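Local coordinates for NAD-dependent epimerase/dehydratase domain-containing protein (Ruegeria pomeroyi DSS-3, PDB 3IUS) that is of unknown function but probably binds a nicotinamide dinucleotide through a Rossmann fold, as in the NAD-dependent epimerase/dehydratase family, at residues A[7-12]-A[30-35]; A[36-41]-A[51-56]; A[122-127]-A[248-253]. One frame throughout, in Å; residues are numbered along the deposited sequence.

Contact 1: A[7-12]-A[30-35]. With FMT (formic acid), chain D.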
loop_
_atom_site.group_PDB
_atom_site.type_symbol
_atom_site.label_atom_id
_atom_site.label_comp_id
_atom_site.label_asym_id
_atom_site.label_seq_id
_atom_site.Cartn_x
_atom_site.Cartn_y
_atom_site.Cartn_z
ATOM N N THR A 7 5.422 -5.086 -20.526
ATOM C CA THR A 7 4.600 -3.884 -20.557
ATOM C C THR A 7 3.600 -3.887 -19.404
ATOM O O THR A 7 2.718 -4.741 -19.336
ATOM C CB THR A 7 3.840 -3.772 -21.890
ATOM O OG1 THR A 7 4.779 -3.652 -22.965
ATOM C CG2 THR A 7 2.911 -2.563 -21.889
ATOM N N LEU A 8 3.739 -2.916 -18.508
ATOM C CA LEU A 8 2.907 -2.839 -17.323
ATOM C C LEU A 8 1.887 -1.712 -17.435
ATOM O O LEU A 8 2.243 -0.564 -17.701
ATOM C CB LEU A 8 3.779 -2.613 -16.084
ATOM C CG LEU A 8 3.054 -2.259 -14.782
ATOM C CD1 LEU A 8 2.409 -3.489 -14.170
ATOM C CD2 LEU A 8 4.018 -1.614 -13.793
ATOM N N LEU A 9 0.618 -2.050 -17.229
ATOM C CA LEU A 9 -0.443 -1.056 -17.119
ATOM C C LEU A 9 -0.805 -0.876 -15.644
ATOM O O LEU A 9 -1.185 -1.826 -14.960
ATOM C CB LEU A 9 -1.665 -1.471 -17.938
ATOM C CG LEU A 9 -2.915 -0.584 -17.872
ATOM C CD1 LEU A 9 -2.574 0.878 -18.135
ATOM C CD2 LEU A 9 -3.965 -1.081 -18.848
ATOM N N SER A 10 -0.674 0.353 -15.161
ATOM C CA SER A 10 -0.825 0.644 -13.748
ATOM C C SER A 10 -2.018 1.579 -13.547
ATOM O O SER A 10 -1.963 2.753 -13.919
ATOM C CB SER A 10 0.470 1.288 -13.239
ATOM O OG SER A 10 0.354 1.795 -11.925
ATOM N N PHE A 11 -3.103 1.048 -12.987
ATOM C CA PHE A 11 -4.313 1.834 -12.747
ATOM C C PHE A 11 -4.175 2.608 -11.449
ATOM O O PHE A 11 -3.887 2.028 -10.399
ATOM C CB PHE A 11 -5.548 0.930 -12.666
ATOM C CG PHE A 11 -5.894 0.255 -13.957
ATOM C CD1 PHE A 11 -6.734 0.870 -14.874
ATOM C CD2 PHE A 11 -5.390 -0.999 -14.251
ATOM C CE1 PHE A 11 -7.059 0.245 -16.066
ATOM C CE2 PHE A 11 -5.708 -1.629 -15.437
ATOM C CZ PHE A 11 -6.538 -1.005 -16.347
ATOM N N GLY A 12 -4.403 3.913 -11.511
ATOM C CA GLY A 12 -4.211 4.753 -10.347
ATOM C C GLY A 12 -2.740 4.796 -9.994
ATOM O O GLY A 12 -2.346 4.506 -8.864
ATOM N N ARG A 30 8.225 -0.976 -20.338
ATOM C CA ARG A 30 7.284 0.059 -20.732
ATOM C C ARG A 30 6.179 0.124 -19.682
ATOM O O ARG A 30 5.548 -0.887 -19.385
ATOM C CB ARG A 30 6.679 -0.239 -22.101
ATOM C CG ARG A 30 5.628 0.774 -22.525
ATOM C CD ARG A 30 4.879 0.339 -23.768
ATOM N NE ARG A 30 3.881 1.331 -24.150
ATOM C CZ ARG A 30 2.775 1.056 -24.833
ATOM N NH1 ARG A 30 2.521 -0.188 -25.214
ATOM N NH2 ARG A 30 1.922 2.027 -25.129
ATOM N N ILE A 31 5.963 1.305 -19.108
ATOM C CA ILE A 31 4.906 1.490 -18.116
ATOM C C ILE A 31 3.870 2.508 -18.589
ATOM O O ILE A 31 4.215 3.562 -19.131
ATOM C CB ILE A 31 5.460 1.941 -16.738
ATOM C CG1 ILE A 31 6.553 0.991 -16.243
ATOM C CG2 ILE A 31 4.339 2.026 -15.714
ATOM C CD1 ILE A 31 7.921 1.317 -16.782
ATOM N N ILE A 32 2.603 2.168 -18.384
ATOM C CA ILE A 32 1.478 3.046 -18.680
ATOM C C ILE A 32 0.715 3.290 -17.382
ATOM O O ILE A 32 0.252 2.345 -16.745
ATOM C CB ILE A 32 0.530 2.389 -19.697
ATOM C CG1 ILE A 32 1.300 1.981 -20.953
ATOM C CG2 ILE A 32 -0.635 3.314 -20.038
ATOM C CD1 ILE A 32 0.540 1.026 -21.844
ATOM N N GLY A 33 0.595 4.550 -16.972
ATOM C CA GLY A 33 -0.048 4.858 -15.708
ATOM C C GLY A 33 -1.274 5.734 -15.871
ATOM O O GLY A 33 -1.255 6.711 -16.623
ATOM N N THR A 34 -2.344 5.391 -15.163
ATOM C CA THR A 34 -3.578 6.162 -15.251
ATOM C C THR A 34 -3.821 7.003 -14.003
ATOM O O THR A 34 -3.343 6.685 -12.908
ATOM C CB THR A 34 -4.803 5.263 -15.461
ATOM O OG1 THR A 34 -5.277 4.796 -14.192
ATOM C CG2 THR A 34 -4.453 4.070 -16.353
ATOM N N SER A 35 -4.569 8.082 -14.186
ATOM C CA SER A 35 -5.056 8.890 -13.076
ATOM C C SER A 35 -6.384 9.510 -13.476
ATOM O O SER A 35 -6.629 9.758 -14.653
ATOM C CB SER A 35 -4.057 9.985 -12.719
ATOM O OG SER A 35 -4.573 10.818 -11.691
HETATM C C FMT D . -2.361 9.327 -9.786
HETATM O O1 FMT D . -2.849 10.379 -9.368
HETATM O O2 FMT D . -2.997 8.289 -9.974
HETATM O O HOH W 1 4.052 -2.618 -25.416
#
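Ile32 O is the best-held polar atom of this strand pair, gripped by two hydrogens: Ser10 N gives it the shortest and most axial bond, 2.7 Å (N-H...O 167°), and Leu9 CA adds a longer CA-H...O contact. The other ladder carbonyls have the same two kinds of partner. Leu8 N bonds to Arg30 O, Ile32 N to Leu8 O and Thr34 N to Ser10 O, so Leu8 and Ser10 each bond to both neighbours of the residue opposite, as in a parallel ladder. With helix 15-24, strands 7-11 and 30-35 form the opening beta-alpha-beta unit of a Rossmann fold, and Gly12 fits the first glycine of a GxGxxA-type dinucleotide loop. Its phi of 67° favours glycine, and its N-H goes to Thr34 OG1 at 3.0 Å. That oxygen sits in the crowded position between the backbone N and C (chi1 85°), which turns it across to the neighbouring strand's end.

Beta-branched isoleucine suits an extended strand, and leucine fills the buried faces. Leu9 crosses Ile32 obliquely, its CD1 meeting Ile32 CG2 at 3.6 Å, while Leu8 CD2 lies alongside Ile31 CG2 at 4.1 Å on the other face. At the solvent end, extended Arg30 runs beside Thr7; one water takes a hydrogen bond from Arg30 NH1 and also bonds to Thr7 OG1. Ile32 CD1 lies 3.7 Å above the Arg30 guanidinium plane, and Arg30 NE forms a salt bridge with Glu50.

Contact 2: A[36-41]-A[51-56]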
loop_
_atom_site.group_PDB
_atom_site.type_symbol
_atom_site.label_atom_id
_atom_site.label_comp_id
_atom_site.label_asym_id
_atom_site.label_seq_id
_atom_site.Cartn_x
_atom_site.Cartn_y
_atom_site.Cartn_z
ATOM N N ARG A 36 -7.249 9.749 -12.501
ATOM C CA ARG A 36 -8.487 10.450 -12.793
ATOM C C ARG A 36 -8.279 11.947 -12.614
ATOM O O ARG A 36 -9.152 12.748 -12.928
ATOM C CB ARG A 36 -9.633 9.943 -11.918
ATOM C CG ARG A 36 -9.645 10.455 -10.492
ATOM C CD ARG A 36 -11.017 10.185 -9.878
ATOM N NE ARG A 36 -11.510 8.868 -10.276
ATOM C CZ ARG A 36 -12.778 8.596 -10.563
ATOM N NH1 ARG A 36 -13.126 7.369 -10.923
ATOM N NH2 ARG A 36 -13.699 9.547 -10.505
ATOM N N ASN A 37 -7.105 12.315 -12.117
ATOM C CA ASN A 37 -6.767 13.720 -11.919
ATOM C C ASN A 37 -5.895 14.243 -13.053
ATOM O O ASN A 37 -4.727 13.866 -13.172
ATOM C CB ASN A 37 -6.068 13.915 -10.570
ATOM C CG ASN A 37 -5.758 15.371 -10.276
ATOM O OD1 ASN A 37 -5.914 16.239 -11.133
ATOM N ND2 ASN A 37 -5.312 15.642 -9.055
ATOM N N PRO A 38 -6.463 15.116 -13.896
ATOM C CA PRO A 38 -5.747 15.652 -15.061
ATOM C C PRO A 38 -4.463 16.402 -14.693
ATOM O O PRO A 38 -3.585 16.545 -15.543
ATOM C CB PRO A 38 -6.763 16.604 -15.706
ATOM C CG PRO A 38 -7.794 16.862 -14.659
ATOM C CD PRO A 38 -7.827 15.662 -13.771
ATOM N N ASP A 39 -4.350 16.867 -13.451
ATOM C CA ASP A 39 -3.164 17.621 -13.045
ATOM C C ASP A 39 -2.020 16.705 -12.609
ATOM O O ASP A 39 -0.979 17.175 -12.151
ATOM C CB ASP A 39 -3.499 18.644 -11.949
ATOM C CG ASP A 39 -3.579 18.023 -10.561
ATOM O OD1 ASP A 39 -3.893 18.755 -9.595
ATOM O OD2 ASP A 39 -3.327 16.807 -10.425
ATOM N N GLN A 40 -2.218 15.397 -12.763
ATOM C CA GLN A 40 -1.216 14.413 -12.361
ATOM C C GLN A 40 -0.489 13.807 -13.558
ATOM O O GLN A 40 0.389 12.959 -13.394
ATOM C CB GLN A 40 -1.859 13.296 -11.532
ATOM C CG GLN A 40 -2.397 13.739 -10.182
ATOM C CD GLN A 40 -1.301 13.966 -9.158
ATOM O OE1 GLN A 40 -0.341 13.196 -9.075
ATOM N NE2 GLN A 40 -1.443 15.022 -8.364
HETATM N N MSE A 41 -0.859 14.235 -14.760
HETATM C CA MSE A 41 -0.258 13.683 -15.968
HETATM C C MSE A 41 1.252 13.898 -15.954
HETATM O O MSE A 41 2.023 13.003 -16.299
HETATM C CB MSE A 41 -0.883 14.313 -17.213
HETATM C CG MSE A 41 -2.398 14.132 -17.325
HETATM SE SE MSE A 41 -2.948 12.271 -17.620
HETATM C CE MSE A 41 -3.229 11.744 -15.773
ATOM N N PRO A 51 1.353 8.672 -19.384
ATOM C CA PRO A 51 0.168 9.091 -18.625
ATOM C C PRO A 51 -1.127 8.901 -19.407
ATOM O O PRO A 51 -1.201 9.271 -20.582
ATOM C CB PRO A 51 0.402 10.594 -18.392
ATOM C CG PRO A 51 1.743 10.919 -19.008
ATOM C CD PRO A 51 2.062 9.820 -19.967
ATOM N N LEU A 52 -2.133 8.330 -18.753
ATOM C CA LEU A 52 -3.466 8.209 -19.324
ATOM C C LEU A 52 -4.488 8.805 -18.373
ATOM O O LEU A 52 -4.422 8.582 -17.165
ATOM C CB LEU A 52 -3.820 6.744 -19.574
ATOM C CG LEU A 52 -3.230 6.030 -20.783
ATOM C CD1 LEU A 52 -3.782 4.618 -20.847
ATOM C CD2 LEU A 52 -3.560 6.795 -22.053
ATOM N N LEU A 53 -5.438 9.554 -18.921
ATOM C CA LEU A 53 -6.536 10.084 -18.131
ATOM C C LEU A 53 -7.668 9.063 -18.087
ATOM O O LEU A 53 -8.165 8.641 -19.129
ATOM C CB LEU A 53 -7.031 11.405 -18.728
ATOM C CG LEU A 53 -8.051 12.222 -17.932
ATOM C CD1 LEU A 53 -7.519 12.556 -16.544
ATOM C CD2 LEU A 53 -8.406 13.488 -18.697
ATOM N N TRP A 54 -8.059 8.659 -16.881
ATOM C CA TRP A 54 -9.130 7.679 -16.700
ATOM C C TRP A 54 -9.784 7.835 -15.323
ATOM O O TRP A 54 -9.089 7.838 -14.306
ATOM C CB TRP A 54 -8.586 6.257 -16.891
ATOM C CG TRP A 54 -9.658 5.225 -17.021
ATOM C CD1 TRP A 54 -10.439 4.988 -18.115
ATOM C CD2 TRP A 54 -10.074 4.289 -16.021
ATOM N NE1 TRP A 54 -11.314 3.963 -17.858
ATOM C CE2 TRP A 54 -11.112 3.516 -16.579
ATOM C CE3 TRP A 54 -9.673 4.032 -14.705
ATOM C CZ2 TRP A 54 -11.753 2.503 -15.869
ATOM C CZ3 TRP A 54 -10.313 3.026 -14.001
ATOM C CH2 TRP A 54 -11.342 2.276 -14.583
ATOM N N PRO A 55 -11.126 7.952 -15.271
ATOM C CA PRO A 55 -12.153 7.870 -16.321
ATOM C C PRO A 55 -11.938 8.767 -17.532
ATOM O O PRO A 55 -11.426 9.881 -17.426
ATOM C CB PRO A 55 -13.429 8.301 -15.589
ATOM C CG PRO A 55 -13.197 7.900 -14.192
ATOM C CD PRO A 55 -11.736 8.132 -13.941
ATOM N N GLY A 56 -12.360 8.263 -18.685
ATOM C CA GLY A 56 -12.239 8.969 -19.944
ATOM C C GLY A 56 -12.297 7.925 -21.041
ATOM O O GLY A 56 -13.234 7.128 -21.090
#
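No hydrogen bond joins residues 36-41 to residues 51-56; carbon, selenium, backbone carbonyl oxygens and one flat cation make the contact. Met41, present as selenomethionine, bends at chi2 and chi3 so that SE comes down on the strand, 3.8 Å from Pro51 CB, while its methyl CE approaches Leu52 O at 3.7 Å. A long, flexible selenoether chain can follow such a path along a strand. The ring of Pro51 fits under the backbone as well, with CG 3.4 Å from Met41 O. Farther along, one branch of Leu53 reaches Pro38: its CG is anti to the backbone N (chi1 -172°), which carries CD1 to 3.8 Å from Pro38 N. At the far end Arg36 CA comes within 3.1 Å of Trp54 O, and the Arg36 chain, bent at chi3, lays one face of its guanidinium over Pro55, whose CD lies 3.3 Å above that plane. The cis peptide before Pro55 helps to set the direction of its ring.

Behind this layer the turn is shaped by Asn37. Its OD1 accepts from Asp39 N at 2.9 Å, an Asx turn, the donor standing above the carbonyl plane, and its backbone O accepts from Gln40 N. Ser35 OG bonds to Asn37 N, and Gln40 OE1 takes a bond from Arg18. The partner strand is held in turn by backbone bonds of Leu52 and Trp54 to strand 30-35. Here, then, the loop is the first connection of the beta-alpha-beta crossover made by strand 30-35, helix 41-46 and edge strand 49-53 of the dinucleotide-binding fold.

Contact 3: A[122-127]-A[248-253]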
loop_
_atom_site.group_PDB
_atom_site.type_symbol
_atom_site.label_atom_id
_atom_site.label_comp_id
_atom_site.label_asym_id
_atom_site.label_seq_id
_atom_site.Cartn_x
_atom_site.Cartn_y
_atom_site.Cartn_z
ATOM N N THR A 122 -12.252 -10.396 8.878
ATOM C CA THR A 122 -13.384 -9.862 9.623
ATOM C C THR A 122 -13.250 -8.358 9.825
ATOM O O THR A 122 -13.138 -7.891 10.953
ATOM C CB THR A 122 -13.541 -10.549 10.999
ATOM O OG1 THR A 122 -12.427 -10.215 11.836
ATOM C CG2 THR A 122 -13.595 -12.054 10.835
ATOM N N PRO A 123 -13.271 -7.593 8.725
ATOM C CA PRO A 123 -13.158 -6.133 8.847
ATOM C C PRO A 123 -14.311 -5.571 9.673
ATOM O O PRO A 123 -15.418 -6.109 9.644
ATOM C CB PRO A 123 -13.241 -5.643 7.399
ATOM C CG PRO A 123 -13.834 -6.787 6.618
ATOM C CD PRO A 123 -13.479 -8.042 7.339
ATOM N N THR A 124 -14.063 -4.496 10.409
ATOM C CA THR A 124 -15.107 -3.958 11.268
ATOM C C THR A 124 -15.737 -2.678 10.728
ATOM O O THR A 124 -16.672 -2.152 11.322
ATOM C CB THR A 124 -14.604 -3.723 12.710
ATOM O OG1 THR A 124 -13.569 -2.736 12.705
ATOM C CG2 THR A 124 -14.069 -5.018 13.307
ATOM N N ALA A 125 -15.230 -2.180 9.606
ATOM C CA ALA A 125 -15.763 -0.948 9.031
ATOM C C ALA A 125 -15.957 -1.062 7.522
ATOM O O ALA A 125 -15.488 -2.012 6.899
ATOM C CB ALA A 125 -14.867 0.238 9.377
ATOM N N ALA A 126 -16.651 -0.088 6.943
ATOM C CA ALA A 126 -17.022 -0.134 5.530
ATOM C C ALA A 126 -15.823 -0.268 4.592
ATOM O O ALA A 126 -15.834 -1.083 3.668
ATOM C CB ALA A 126 -17.855 1.085 5.160
ATOM N N ARG A 127 -14.791 0.535 4.831
ATOM C CA ARG A 127 -13.596 0.502 3.993
ATOM C C ARG A 127 -12.994 -0.899 3.935
ATOM O O ARG A 127 -12.635 -1.385 2.865
ATOM C CB ARG A 127 -12.558 1.509 4.491
ATOM C CG ARG A 127 -12.968 2.952 4.289
ATOM C CD ARG A 127 -13.091 3.290 2.807
ATOM N NE ARG A 127 -11.815 3.709 2.229
ATOM C CZ ARG A 127 -11.490 3.576 0.947
ATOM N NH1 ARG A 127 -10.304 3.986 0.520
ATOM N NH2 ARG A 127 -12.341 3.018 0.094
ATOM N N PHE A 248 -9.813 4.256 13.166
ATOM C CA PHE A 248 -8.470 3.697 13.027
ATOM C C PHE A 248 -7.953 3.110 14.336
ATOM O O PHE A 248 -7.019 2.308 14.342
ATOM C CB PHE A 248 -7.494 4.744 12.490
ATOM C CG PHE A 248 -7.775 5.158 11.077
ATOM C CD1 PHE A 248 -7.839 4.210 10.066
ATOM C CD2 PHE A 248 -7.972 6.489 10.756
ATOM C CE1 PHE A 248 -8.098 4.582 8.760
ATOM C CE2 PHE A 248 -8.230 6.869 9.452
ATOM C CZ PHE A 248 -8.292 5.914 8.452
ATOM N N TYR A 249 -8.570 3.513 15.439
ATOM C CA TYR A 249 -8.190 3.023 16.754
ATOM C C TYR A 249 -9.181 1.980 17.257
ATOM O O TYR A 249 -9.218 1.674 18.448
ATOM C CB TYR A 249 -8.102 4.188 17.747
ATOM C CG TYR A 249 -6.907 5.091 17.537
ATOM C CD1 TYR A 249 -5.714 4.870 18.217
ATOM C CD2 TYR A 249 -6.968 6.166 16.658
ATOM C CE1 TYR A 249 -4.617 5.693 18.028
ATOM C CE2 TYR A 249 -5.875 6.996 16.464
ATOM C CZ TYR A 249 -4.703 6.754 17.149
ATOM O OH TYR A 249 -3.618 7.577 16.957
ATOM N N SER A 250 -9.980 1.432 16.345
ATOM C CA SER A 250 -11.014 0.471 16.721
ATOM C C SER A 250 -10.613 -0.959 16.382
ATOM O O SER A 250 -11.348 -1.896 16.674
ATOM C CB SER A 250 -12.339 0.804 16.032
ATOM O OG SER A 250 -12.248 0.588 14.634
ATOM N N GLU A 251 -9.453 -1.117 15.759
ATOM C CA GLU A 251 -8.948 -2.438 15.406
ATOM C C GLU A 251 -7.476 -2.512 15.765
ATOM O O GLU A 251 -6.712 -1.604 15.455
ATOM C CB GLU A 251 -9.103 -2.697 13.907
ATOM C CG GLU A 251 -10.532 -2.809 13.426
ATOM C CD GLU A 251 -10.620 -3.125 11.946
ATOM O OE1 GLU A 251 -9.711 -2.717 11.192
ATOM O OE2 GLU A 251 -11.599 -3.783 11.537
ATOM N N ASN A 252 -7.073 -3.606 16.399
ATOM C CA ASN A 252 -5.680 -3.777 16.771
ATOM C C ASN A 252 -5.194 -5.180 16.432
ATOM O O ASN A 252 -5.780 -6.152 16.879
ATOM C CB ASN A 252 -5.499 -3.500 18.260
ATOM C CG ASN A 252 -4.052 -3.312 18.643
ATOM O OD1 ASN A 252 -3.270 -2.720 17.896
ATOM N ND2 ASN A 252 -3.680 -3.830 19.802
ATOM N N LYS A 253 -4.124 -5.270 15.647
ATOM C CA LYS A 253 -3.506 -6.554 15.336
ATOM C C LYS A 253 -2.015 -6.388 15.031
ATOM O O LYS A 253 -1.522 -5.270 14.902
ATOM C CB LYS A 253 -4.218 -7.219 14.158
ATOM C CG LYS A 253 -3.882 -6.628 12.793
ATOM C CD LYS A 253 -4.792 -5.482 12.420
ATOM C CE LYS A 253 -4.468 -4.953 11.028
ATOM N NZ LYS A 253 -5.197 -3.689 10.748
#
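The turn leading into helix 126-140, with Ala125 at its N-cap, is tied here to the loop between helix 243-247 and strand 254-255 through a single carboxylate oxygen. Glu251 and Thr124 reach tip to tip. Glu251 OE2 takes two hydrogen bonds from one residue: Thr124 N lies 2.8 Å from OE2, nearly along its C-O axis but with a bent N-H...O angle of 139°, and Thr124 OG1 lies only 2.5 Å from OE2, meeting it from above the carboxylate plane. Threonine can do both because its OG1 occupies the crowded position between the backbone N and C (chi1 63°), on the same side as its own N-H. Glutamate has the length required: CG is anti to its carbonyl carbon, and the chain beyond is extended (chi2 -178°).

Two donors and the nearby start of a helix would be expected to favour the charged carboxylate. An alanine in place of Glu251 would probably loosen the loop from the turn, since both hydrogen bonds to Thr124 depend on OE2. Other bonds position the partners: Thr122 OG1 bonds to Tyr107 O, Gln178 NE2 to Glu251 O, and Ser250 OG turns back to Ser247 O. Small in area and near the surface, the contact is one carboxylate oxygen bonded to both the backbone N-H and the hydroxyl of a single threonine at a helix entrance. It joins the Rossmann part to the C-terminal part, consistent with the short-chain dehydrogenase-like fold of the NAD-dependent epimerase/dehydratase family.

How the contacts relate
The contacts follow one another in series along the chain. Contacts 1 and 2 are neighbours, their centres 11 Å apart, and meet around strand 30-35: contact 1 pairs it with strand 7-11, and contact 2 begins in the loop that follows it and sets that loop against strand 49-53, the next strand of the same parallel sheet. Gly33 O and Ser35 O probably accept hydrogen bonds from Leu52 N and Trp54 N, linking the two directly. Contact 3 lies about 30 Å away, centre to centre, without touching either. The first pair thus builds the N-terminal, probably dinucleotide-binding side of the sheet, whereas 122-127 with 248-253 connects the entrance of helix 126-140 to the C-terminal region.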